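Local coordinates for protein pyocin-S2 (Pseudomonas aeruginosa, PDB 5ODW) that kills sensitive bacterial cells as a nuclease bacteriocin that breaks down chromosomal DNA and halts lipid synthesis, here represented by its N-terminal part, at residues R123-N126 against L127-S131. Sequence-based numbering, arbitrary orientation.
Sequences RPAN and LYTAS
A local capping contact joins N126 and T129, three residues apart, in the surface loop between helices 96-121 and 133-148 of this N-terminal part of the pyocin. The N126 side-chain oxygen OD1 accepts the backbone N-H of T129 at 2.8 Å, the donor tilted 19° from the carbonyl plane and the N-H...O angle reaching 151°. In return the backbone N of N126 donates to OG1 of T129 at 3.3 Å. A further, weak bond runs from T129 N to the backbone O of N126. Asparagine suits the first place because its short amide can fold back over its own chain: chi1 of 66° sets CG between the backbone N and the carbonyl carbon, and OD1 then reaches the N-H of T129. Threonine suits the third place after it because its two branches divide the work. While OG1 takes the N-H of N126, the methyl CG2 lies over the centre of one face of the R123 guanidinium, 3.8 Å above its plane, and also meets the backbone O of P124 at 3.5 Å. R123 NH2 forms a salt bridge with E162 of helix 153-204, and NE donates to I120 O, which together hold the guanidinium against the methyl. The Y128 ring is packed between helices 133-148 and 153-204, edge-to-face with H159, and its OH bonds to Q144; L127 makes backbone hydrogen bonds to the chain of another protein. The reciprocal pair is a capping box, N126 in the N-cap place and T129 in the N3 place of a single turn with helical backbone angles.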
ATOM      1  N   ARG C 123      -0.444  42.295  11.720  1.00 61.18           N
ATOM      2  CA  ARG C 123      -1.063  41.071  11.216  1.00 59.09           C
ATOM      3  C   ARG C 123      -0.862  40.023  12.298  1.00 62.87           C
ATOM      4  O   ARG C 123       0.184  40.056  12.962  1.00 61.81           O
ATOM      5  CB  ARG C 123      -0.368  40.573   9.946  1.00 56.03           C
ATOM      6  CG  ARG C 123      -0.760  41.280   8.664  1.00 63.50           C
ATOM      7  CD  ARG C 123      -0.021  40.683   7.479  1.00 66.89           C
ATOM      8  NE  ARG C 123       1.425  40.581   7.715  1.00 71.59           N
ATOM      9  CZ  ARG C 123       2.253  39.834   6.992  1.00 82.86           C
ATOM     10  NH1 ARG C 123       3.547  39.797   7.283  1.00 69.37           N
ATOM     11  NH2 ARG C 123       1.795  39.121   5.972  1.00 68.24           N
ATOM     12  N   PRO C 124      -1.814  39.064  12.470  1.00 60.93           N
ATOM     13  CA  PRO C 124      -1.640  38.022  13.504  1.00 61.02           C
ATOM     14  C   PRO C 124      -0.356  37.215  13.343  1.00 58.63           C
ATOM     15  O   PRO C 124       0.049  36.919  12.222  1.00 56.08           O
ATOM     16  CB  PRO C 124      -2.888  37.144  13.343  1.00 63.95           C
ATOM     17  CG  PRO C 124      -3.413  37.452  11.978  1.00 67.75           C
ATOM     18  CD  PRO C 124      -3.098  38.889  11.757  1.00 63.24           C
ATOM     19  N   ALA C 125       0.267  36.881  14.468  1.00 54.35           N
ATOM     20  CA  ALA C 125       1.515  36.132  14.473  1.00 52.99           C
ATOM     21  C   ALA C 125       1.388  34.682  14.021  1.00 54.91           C
ATOM     22  O   ALA C 125       0.488  33.952  14.426  1.00 55.68           O
ATOM     23  CB  ALA C 125       2.175  36.203  15.843  1.00 55.76           C
ATOM     24  N   ASN C 126       2.325  34.293  13.169  1.00 48.01           N
ATOM     25  CA  ASN C 126       2.424  32.955  12.612  1.00 45.99           C
ATOM     26  C   ASN C 126       3.826  32.784  12.027  1.00 47.70           C
ATOM     27  O   ASN C 126       4.626  33.717  12.033  1.00 45.75           O
ATOM     28  CB  ASN C 126       1.318  32.668  11.595  1.00 43.39           C
ATOM     29  CG  ASN C 126       1.423  33.523  10.363  1.00 64.25           C
ATOM     30  OD1 ASN C 126       2.516  33.829   9.905  1.00 58.64           O
ATOM     31  ND2 ASN C 126       0.283  33.909   9.812  1.00 57.45           N
ATOM     32  N   LEU C 127       4.137  31.600  11.521  1.00 44.05           N
ATOM     33  CA  LEU C 127       5.466  31.353  10.967  1.00 43.21           C
ATOM     34  C   LEU C 127       5.802  32.277   9.793  1.00 46.20           C
ATOM     35  O   LEU C 127       6.941  32.710   9.647  1.00 45.54           O
ATOM     36  CB  LEU C 127       5.618  29.887  10.565  1.00 42.37           C
ATOM     37  CG  LEU C 127       5.649  28.918  11.747  1.00 48.43           C
ATOM     38  CD1 LEU C 127       5.983  27.508  11.290  1.00 47.28           C
ATOM     39  CD2 LEU C 127       6.662  29.398  12.768  1.00 52.10           C
ATOM     40  N   TYR C 128       4.816  32.551   8.947  1.00 41.83           N
ATOM     41  CA  TYR C 128       4.988  33.431   7.801  1.00 41.22           C
ATOM     42  C   TYR C 128       5.337  34.881   8.161  1.00 47.61           C
ATOM     43  O   TYR C 128       6.129  35.516   7.474  1.00 47.23           O
ATOM     44  CB  TYR C 128       3.724  33.432   6.948  1.00 42.10           C
ATOM     45  CG  TYR C 128       3.438  32.142   6.222  1.00 42.71           C
ATOM     46  CD1 TYR C 128       4.299  31.663   5.248  1.00 42.47           C
ATOM     47  CD2 TYR C 128       2.285  31.422   6.486  1.00 43.98           C
ATOM     48  CE1 TYR C 128       4.028  30.492   4.571  1.00 40.98           C
ATOM     49  CE2 TYR C 128       2.008  30.250   5.814  1.00 43.65           C
ATOM     50  CZ  TYR C 128       2.882  29.793   4.858  1.00 45.59           C
ATOM     51  OH  TYR C 128       2.604  28.629   4.192  1.00 43.06           O
ATOM     52  N   THR C 129       4.728  35.409   9.218  1.00 45.65           N
ATOM     53  CA  THR C 129       4.950  36.798   9.623  1.00 46.18           C
ATOM     54  C   THR C 129       6.179  37.051  10.490  1.00 51.86           C
ATOM     55  O   THR C 129       6.490  38.194  10.802  1.00 53.06           O
ATOM     56  CB  THR C 129       3.729  37.394  10.348  1.00 54.84           C
ATOM     57  OG1 THR C 129       3.682  36.909  11.692  1.00 57.46           O
ATOM     58  CG2 THR C 129       2.444  37.035   9.633  1.00 52.26           C
ATOM     59  N   ALA C 130       6.881  35.996  10.878  1.00 48.51           N
ATOM     60  CA  ALA C 130       8.063  36.150  11.720  1.00 48.56           C
ATOM     61  C   ALA C 130       9.155  36.934  11.008  1.00 53.43           C
ATOM     62  O   ALA C 130       9.314  36.844   9.797  1.00 52.11           O
ATOM     63  CB  ALA C 130       8.588  34.793  12.159  1.00 48.80           C
ATOM     64  N   SER C 131       9.911  37.705  11.779  1.00 52.39           N
ATOM     65  CA  SER C 131      10.987  38.522  11.236  1.00 51.84           C
ATOM     66  C   SER C 131      12.044  37.646  10.579  1.00 56.77           C
ATOM     67  O   SER C 131      12.623  38.003   9.559  1.00 55.05           O
ATOM     68  CB  SER C 131      11.616  39.373  12.340  1.00 53.97           C
ATOM     69  OG  SER C 131      12.083  38.567  13.401  1.00 60.10           O
TER